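Local structure of CRISPR-associated endonuclease Cas1 (Thermotoga maritima, 4XTK) at residues S134-Y138 / N157-Y162; L151-E155 / Y219-T223. The protein probably acts as a metal-dependent double-stranded DNA endonuclease in CRISPR adaptive immunity, working as a homodimer that joins a Cas2 dimer. One frame throughout, in Å; residues are numbered along the deposited sequence.

Contact 1: S134-Y138 / N157-Y162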
ATOM      1  N   SER E 134     -42.319   9.902  -0.232  1.00 62.26           N
ATOM      2  CA  SER E 134     -41.727  10.916  -1.099  1.00 62.28           C
ATOM      3  C   SER E 134     -40.490  10.370  -1.811  1.00 69.26           C
ATOM      4  O   SER E 134     -40.185  10.762  -2.940  1.00 84.20           O
ATOM      5  CB  SER E 134     -41.366  12.168  -0.300  1.00 59.31           C
ATOM      6  OG  SER E 134     -40.481  11.856   0.758  1.00 80.06           O
ATOM      7  N   LEU E 135     -39.803   9.444  -1.147  1.00 57.60           N
ATOM      8  CA  LEU E 135     -38.577   8.855  -1.664  1.00 55.75           C
ATOM      9  C   LEU E 135     -38.802   7.918  -2.846  1.00 58.70           C
ATOM     10  O   LEU E 135     -37.857   7.577  -3.554  1.00 54.59           O
ATOM     11  CB  LEU E 135     -37.851   8.100  -0.549  1.00 53.74           C
ATOM     12  CG  LEU E 135     -37.176   8.968   0.512  1.00 55.17           C
ATOM     13  CD1 LEU E 135     -36.448   8.108   1.545  1.00 54.16           C
ATOM     14  CD2 LEU E 135     -36.221   9.949  -0.152  1.00 55.58           C
ATOM     15  N   THR E 136     -40.048   7.505  -3.062  1.00 60.82           N
ATOM     16  CA  THR E 136     -40.349   6.535  -4.113  1.00 62.41           C
ATOM     17  C   THR E 136     -39.934   7.031  -5.499  1.00 70.76           C
ATOM     18  O   THR E 136     -39.404   6.262  -6.303  1.00 67.66           O
ATOM     19  CB  THR E 136     -41.840   6.180  -4.134  1.00 66.99           C
ATOM     20  OG1 THR E 136     -42.222   5.664  -2.856  1.00 82.90           O
ATOM     21  CG2 THR E 136     -42.116   5.127  -5.183  1.00 70.00           C
ATOM     22  N   ARG E 137     -40.158   8.316  -5.766  1.00 69.02           N
ATOM     23  CA  ARG E 137     -39.830   8.897  -7.069  1.00 72.96           C
ATOM     24  C   ARG E 137     -38.340   8.754  -7.386  1.00 74.21           C
ATOM     25  O   ARG E 137     -37.955   8.551  -8.540  1.00 71.53           O
ATOM     26  CB  ARG E 137     -40.237  10.375  -7.125  1.00 84.36           C
ATOM     27  CG  ARG E 137     -39.895  11.067  -8.453  1.00 98.27           C
ATOM     28  CD  ARG E 137     -39.967  12.584  -8.343  1.00103.99           C
ATOM     29  NE  ARG E 137     -38.662  13.224  -8.480  1.00103.56           N
ATOM     30  CZ  ARG E 137     -38.255  14.247  -7.738  1.00102.23           C
ATOM     31  NH1 ARG E 137     -39.047  14.742  -6.795  1.00 92.01           N
ATOM     32  NH2 ARG E 137     -37.049  14.768  -7.931  1.00108.99           N
ATOM     33  N   TYR E 138     -37.508   8.847  -6.353  1.00 56.97           N
ATOM     34  CA  TYR E 138     -36.069   8.755  -6.530  1.00 53.74           C
ATOM     35  C   TYR E 138     -35.637   7.320  -6.776  1.00 70.19           C
ATOM     36  O   TYR E 138     -34.720   7.074  -7.556  1.00 68.11           O
ATOM     37  CB  TYR E 138     -35.339   9.327  -5.319  1.00 55.11           C
ATOM     38  CG  TYR E 138     -35.635  10.785  -5.077  1.00 60.69           C
ATOM     39  CD1 TYR E 138     -35.038  11.771  -5.851  1.00 69.80           C
ATOM     40  CD2 TYR E 138     -36.514  11.178  -4.076  1.00 63.66           C
ATOM     41  CE1 TYR E 138     -35.308  13.107  -5.635  1.00 76.60           C
ATOM     42  CE2 TYR E 138     -36.789  12.513  -3.856  1.00 68.62           C
ATOM     43  CZ  TYR E 138     -36.184  13.472  -4.639  1.00 76.88           C
ATOM     44  OH  TYR E 138     -36.452  14.801  -4.424  1.00 85.42           O
ATOM     45  N   ASN E 157     -29.976  14.040  -4.244  1.00 47.98           N
ATOM     46  CA  ASN E 157     -31.279  14.677  -4.124  1.00 48.98           C
ATOM     47  C   ASN E 157     -32.200  13.899  -3.193  1.00 46.55           C
ATOM     48  O   ASN E 157     -32.952  14.491  -2.416  1.00 47.54           O
ATOM     49  CB  ASN E 157     -31.930  14.837  -5.504  1.00 57.79           C
ATOM     50  CG  ASN E 157     -31.156  15.776  -6.412  1.00 64.42           C
ATOM     51  OD1 ASN E 157     -30.474  16.690  -5.947  1.00 63.66           O
ATOM     52  ND2 ASN E 157     -31.267  15.559  -7.717  1.00 68.75           N
ATOM     53  N   ALA E 158     -32.133  12.572  -3.275  1.00 44.21           N
ATOM     54  CA  ALA E 158     -32.866  11.701  -2.362  1.00 42.97           C
ATOM     55  C   ALA E 158     -32.463  11.975  -0.922  1.00 42.54           C
ATOM     56  O   ALA E 158     -33.307  12.072  -0.034  1.00 44.05           O
ATOM     57  CB  ALA E 158     -32.624  10.241  -2.702  1.00 43.51           C
ATOM     58  N   ARG E 159     -31.158  12.096  -0.703  1.00 43.36           N
ATOM     59  CA  ARG E 159     -30.631  12.376   0.623  1.00 45.81           C
ATOM     60  C   ARG E 159     -31.196  13.695   1.158  1.00 52.21           C
ATOM     61  O   ARG E 159     -31.610  13.775   2.322  1.00 45.94           O
ATOM     62  CB  ARG E 159     -29.103  12.417   0.587  1.00 48.29           C
ATOM     63  CG  ARG E 159     -28.438  12.579   1.945  1.00 53.54           C
ATOM     64  CD  ARG E 159     -28.372  11.268   2.705  1.00 42.33           C
ATOM     65  NE  ARG E 159     -27.640  10.240   1.971  1.00 45.99           N
ATOM     66  CZ  ARG E 159     -27.577   8.963   2.336  1.00 50.28           C
ATOM     67  NH1 ARG E 159     -28.201   8.549   3.433  1.00 57.84           N
ATOM     68  NH2 ARG E 159     -26.894   8.096   1.599  1.00 51.74           N
ATOM     69  N   GLU E 160     -31.230  14.716   0.303  1.00 52.28           N
ATOM     70  CA  GLU E 160     -31.684  16.040   0.722  1.00 48.46           C
ATOM     71  C   GLU E 160     -33.164  16.024   1.104  1.00 48.73           C
ATOM     72  O   GLU E 160     -33.570  16.664   2.073  1.00 50.45           O
ATOM     73  CB  GLU E 160     -31.427  17.068  -0.376  1.00 48.00           C
ATOM     74  N   GLU E 161     -33.962  15.281   0.343  1.00 43.29           N
ATOM     75  CA  GLU E 161     -35.373  15.100   0.664  1.00 45.67           C
ATOM     76  C   GLU E 161     -35.526  14.309   1.962  1.00 47.06           C
ATOM     77  O   GLU E 161     -36.383  14.601   2.803  1.00 48.57           O
ATOM     78  CB  GLU E 161     -36.095  14.392  -0.484  1.00 47.55           C
ATOM     79  CG  GLU E 161     -37.511  13.975  -0.166  1.00 50.12           C
ATOM     80  CD  GLU E 161     -38.397  15.158   0.155  1.00 75.33           C
ATOM     81  OE1 GLU E 161     -38.117  16.262  -0.359  1.00 79.04           O
ATOM     82  OE2 GLU E 161     -39.372  14.989   0.922  1.00 68.94           O
ATOM     83  N   TYR E 162     -34.682  13.298   2.106  1.00 46.17           N
ATOM     84  CA  TYR E 162     -34.649  12.482   3.300  1.00 49.17           C
ATOM     85  C   TYR E 162     -34.337  13.342   4.523  1.00 51.24           C
ATOM     86  O   TYR E 162     -34.971  13.200   5.569  1.00 50.62           O
ATOM     87  CB  TYR E 162     -33.620  11.368   3.125  1.00 48.65           C
ATOM     88  CG  TYR E 162     -33.110  10.763   4.404  1.00 48.88           C
ATOM     89  CD1 TYR E 162     -33.780   9.715   5.016  1.00 50.87           C
ATOM     90  CD2 TYR E 162     -31.945  11.231   4.994  1.00 44.63           C
ATOM     91  CE1 TYR E 162     -33.309   9.157   6.186  1.00 54.96           C
ATOM     92  CE2 TYR E 162     -31.467  10.683   6.163  1.00 47.22           C
ATOM     93  CZ  TYR E 162     -32.151   9.646   6.753  1.00 49.79           C
ATOM     94  OH  TYR E 162     -31.673   9.096   7.910  1.00 43.28           O
TER

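Contact 2: L151-E155 / Y219-T223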
ATOM      1  N   LEU E 151     -26.752   9.024 -11.632  1.00 56.22           N
ATOM      2  CA  LEU E 151     -27.078   8.222 -10.462  1.00 57.52           C
ATOM      3  C   LEU E 151     -26.613   8.866  -9.150  1.00 60.42           C
ATOM      4  O   LEU E 151     -27.322   8.825  -8.150  1.00 63.05           O
ATOM      5  CB  LEU E 151     -26.465   6.827 -10.612  1.00 61.33           C
ATOM      6  CG  LEU E 151     -27.091   5.674  -9.830  1.00 63.13           C
ATOM      7  CD1 LEU E 151     -28.593   5.604 -10.071  1.00 66.58           C
ATOM      8  CD2 LEU E 151     -26.414   4.362 -10.203  1.00 61.83           C
ATOM      9  N   MET E 152     -25.420   9.451  -9.153  1.00 59.39           N
ATOM     10  CA  MET E 152     -24.930  10.176  -7.983  1.00 51.48           C
ATOM     11  C   MET E 152     -25.797  11.403  -7.700  1.00 47.64           C
ATOM     12  O   MET E 152     -26.041  11.751  -6.548  1.00 46.05           O
ATOM     13  CB  MET E 152     -23.469  10.600  -8.174  1.00 54.53           C
ATOM     14  CG  MET E 152     -22.944  11.529  -7.083  1.00 56.02           C
ATOM     15  SD  MET E 152     -22.908  10.786  -5.428  1.00 65.51           S
ATOM     16  CE  MET E 152     -21.527   9.716  -5.653  1.00 75.90           C
ATOM     17  N   GLY E 153     -26.265  12.055  -8.759  1.00 51.36           N
ATOM     18  CA  GLY E 153     -27.127  13.211  -8.610  1.00 53.57           C
ATOM     19  C   GLY E 153     -28.448  12.849  -7.966  1.00 57.37           C
ATOM     20  O   GLY E 153     -28.921  13.542  -7.065  1.00 62.66           O
ATOM     21  N   ILE E 154     -29.040  11.754  -8.433  1.00 55.51           N
ATOM     22  CA  ILE E 154     -30.311  11.271  -7.909  1.00 57.78           C
ATOM     23  C   ILE E 154     -30.184  10.891  -6.434  1.00 58.34           C
ATOM     24  O   ILE E 154     -31.062  11.198  -5.628  1.00 61.83           O
ATOM     25  CB  ILE E 154     -30.820  10.063  -8.719  1.00 54.92           C
ATOM     26  CG1 ILE E 154     -31.107  10.483 -10.164  1.00 60.66           C
ATOM     27  CG2 ILE E 154     -32.074   9.477  -8.092  1.00 48.05           C
ATOM     28  CD1 ILE E 154     -31.248   9.317 -11.135  1.00 56.83           C
ATOM     29  N   GLU E 155     -29.081  10.238  -6.085  1.00 51.62           N
ATOM     30  CA  GLU E 155     -28.853   9.814  -4.711  1.00 57.29           C
ATOM     31  C   GLU E 155     -28.753  11.035  -3.796  1.00 51.11           C
ATOM     32  O   GLU E 155     -29.412  11.097  -2.755  1.00 50.49           O
ATOM     33  CB  GLU E 155     -27.590   8.947  -4.619  1.00 67.56           C
ATOM     34  CG  GLU E 155     -27.556   7.994  -3.424  1.00 70.45           C
ATOM     35  CD  GLU E 155     -26.998   8.646  -2.173  1.00 74.81           C
ATOM     36  OE1 GLU E 155     -26.371   9.721  -2.294  1.00 73.74           O
ATOM     37  OE2 GLU E 155     -27.181   8.085  -1.071  1.00 80.47           O
ATOM     38  N   TYR E 219     -17.119   3.774  -7.087  1.00 37.71           N
ATOM     39  CA  TYR E 219     -18.039   3.415  -8.163  1.00 34.07           C
ATOM     40  C   TYR E 219     -19.177   4.417  -8.323  1.00 40.68           C
ATOM     41  O   TYR E 219     -19.350   4.997  -9.404  1.00 45.96           O
ATOM     42  CB  TYR E 219     -18.562   1.996  -7.937  1.00 34.37           C
ATOM     43  CG  TYR E 219     -17.415   1.023  -8.015  1.00 41.85           C
ATOM     44  CD1 TYR E 219     -16.880   0.658  -9.246  1.00 37.36           C
ATOM     45  CD2 TYR E 219     -16.810   0.534  -6.863  1.00 42.85           C
ATOM     46  CE1 TYR E 219     -15.801  -0.198  -9.332  1.00 37.69           C
ATOM     47  CE2 TYR E 219     -15.733  -0.328  -6.938  1.00 44.74           C
ATOM     48  CZ  TYR E 219     -15.232  -0.690  -8.175  1.00 41.90           C
ATOM     49  OH  TYR E 219     -14.162  -1.542  -8.252  1.00 43.06           O
ATOM     50  N   LEU E 220     -19.975   4.589  -7.273  1.00 42.35           N
ATOM     51  CA  LEU E 220     -20.984   5.643  -7.262  1.00 49.13           C
ATOM     52  C   LEU E 220     -20.311   7.012  -7.390  1.00 48.24           C
ATOM     53  O   LEU E 220     -20.723   7.849  -8.195  1.00 57.91           O
ATOM     54  CB  LEU E 220     -21.835   5.580  -5.991  1.00 53.31           C
ATOM     55  CG  LEU E 220     -22.971   6.609  -5.971  1.00 50.96           C
ATOM     56  CD1 LEU E 220     -23.856   6.439  -7.199  1.00 45.75           C
ATOM     57  CD2 LEU E 220     -23.788   6.564  -4.674  1.00 47.60           C
ATOM     58  N   HIS E 221     -19.273   7.233  -6.592  1.00 42.29           N
ATOM     59  CA  HIS E 221     -18.439   8.420  -6.735  1.00 44.74           C
ATOM     60  C   HIS E 221     -17.444   8.235  -7.868  1.00 52.98           C
ATOM     61  O   HIS E 221     -16.917   7.142  -8.077  1.00 61.50           O
ATOM     62  CB  HIS E 221     -17.703   8.728  -5.432  1.00 37.23           C
ATOM     63  CG  HIS E 221     -18.612   9.094  -4.305  1.00 42.42           C
ATOM     64  ND1 HIS E 221     -19.386   8.170  -3.640  1.00 37.69           N
ATOM     65  CD2 HIS E 221     -18.900  10.297  -3.743  1.00 45.12           C
ATOM     66  CE1 HIS E 221     -20.097   8.778  -2.706  1.00 31.30           C
ATOM     67  NE2 HIS E 221     -19.821  10.071  -2.756  1.00 41.02           N
ATOM     68  N   GLU E 222     -17.197   9.308  -8.607  1.00 48.05           N
ATOM     69  CA  GLU E 222     -16.209   9.277  -9.672  1.00 54.01           C
ATOM     70  C   GLU E 222     -14.825   9.002  -9.086  1.00 51.95           C
ATOM     71  O   GLU E 222     -14.453   9.580  -8.067  1.00 38.91           O
ATOM     72  CB  GLU E 222     -16.218  10.600 -10.444  1.00 58.74           C
ATOM     73  CG  GLU E 222     -15.505  10.546 -11.784  1.00 70.67           C
ATOM     74  CD  GLU E 222     -15.295  11.921 -12.399  1.00 92.44           C
ATOM     75  OE1 GLU E 222     -14.150  12.418 -12.366  1.00 97.36           O
ATOM     76  OE2 GLU E 222     -16.271  12.504 -12.917  1.00103.83           O
ATOM     77  N   THR E 223     -14.047   8.142  -9.731  1.00 49.89           N
ATOM     78  CA  THR E 223     -12.689   7.953  -9.258  1.00 44.50           C
ATOM     79  C   THR E 223     -11.865   9.009  -9.976  1.00 47.74           C
ATOM     80  O   THR E 223     -11.619   8.931 -11.175  1.00 55.63           O
ATOM     81  CB  THR E 223     -12.144   6.534  -9.535  1.00 43.97           C
ATOM     82  OG1 THR E 223     -12.941   5.571  -8.837  1.00 40.98           O
ATOM     83  CG2 THR E 223     -10.691   6.403  -9.063  1.00 35.44           C
TER

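Contact 1: S134-Y138 / N157-Y162
The largest share of the contact falls to an aromatic ring laid on a helix backbone. Tyr138, its CA-to-CB bond pointing toward 157-162, sets the face of its ring over the Asn157-Ala158 peptide, and Ala158 CA makes a CH-pi contact 4.0 Å from the ring centroid, only 9° off the normal. Alanine's small side chain lets the ring lie this close: the CA atoms of Tyr138 and Ala158 are 6.0 Å apart, and Ala158 CB lies 3.9 Å from Tyr138 CG. Asn157 CB lies 3.8 Å from Tyr138 CE1 and Glu161 CB 3.9 Å from Tyr138 CE2.

Apolar packing continues through Leu135, whose CD2 lies 4.4 Å from both Ala158 CB and Tyr162 CB and also reaches Ala158 O at 3.6 Å. Polar groups gather at the margin, where Ser134 OG comes within 3.3 Å of Glu161 OE2.

The contact thus packs the start of helix 136-144 against the middle of helix 148-166, two consecutive helices of the mainly helical part of Cas1. Helix 103-127 adds Phe118 against Ala158 and Met121 and Phe124 against Tyr162, while Tyr162 OH hydrogen-bonds Asp244 on helix 230-252.

Contact 2: L151-E155 / Y219-T223
Leu151 opens the contact from the buried side of helix 148-166: its CG is 4.2 Å from Leu220 CD1, and Val114 of helix 103-127 touches both leucines. One residue on, Met152 does most of the work. Its side chain reaches across to the loop so that the terminal methyl, CE, lies 3.4 Å from Leu220 CG and over the face of the His221 imidazole. SD follows behind, 4.3 Å from the ring centroid and 17° off the normal, a Met-aromatic contact. A turn after Leu151, Glu155 uses its aliphatic part, with CG 4.2 Å from Leu220 CD2; its carboxylate makes a salt bridge with Arg159.

No hydrogen bond joins the two segments, so the helix and loop meet mainly through apolar, CH-pi and sulfur-aromatic contacts. Polar chemistry is left to the ends of Glu155 and His221, both assigned to the Mn(2+) site by similarity. His221 ND1 is hydrogen-bonded to Asp233, which leaves NE2 as the ring nitrogen more likely to face a metal.

In the fold
Helix 148-166 belongs to both contacts: contact 2 takes residues 151-155, and contact 1 uses 157-162, further along the same helix. Their centres are about 15 Å apart, and they touch where Tyr138 O lies 3.6 Å from Ile154 CG2. Contact 2 contains two of the three Mn(2+) ligands inferred by similarity, Glu155 and His221; the third, Glu236 on helix 230-252, has its side chain about 3 Å from that of His221. Contact 1 comes near this site through Ala158, whose side chain is about 6 Å from that of Glu155, and Tyr162, about 9 Å from that of Glu236. Arg159, pointing away from 134-138, forms salt bridges with Glu155 and Glu236.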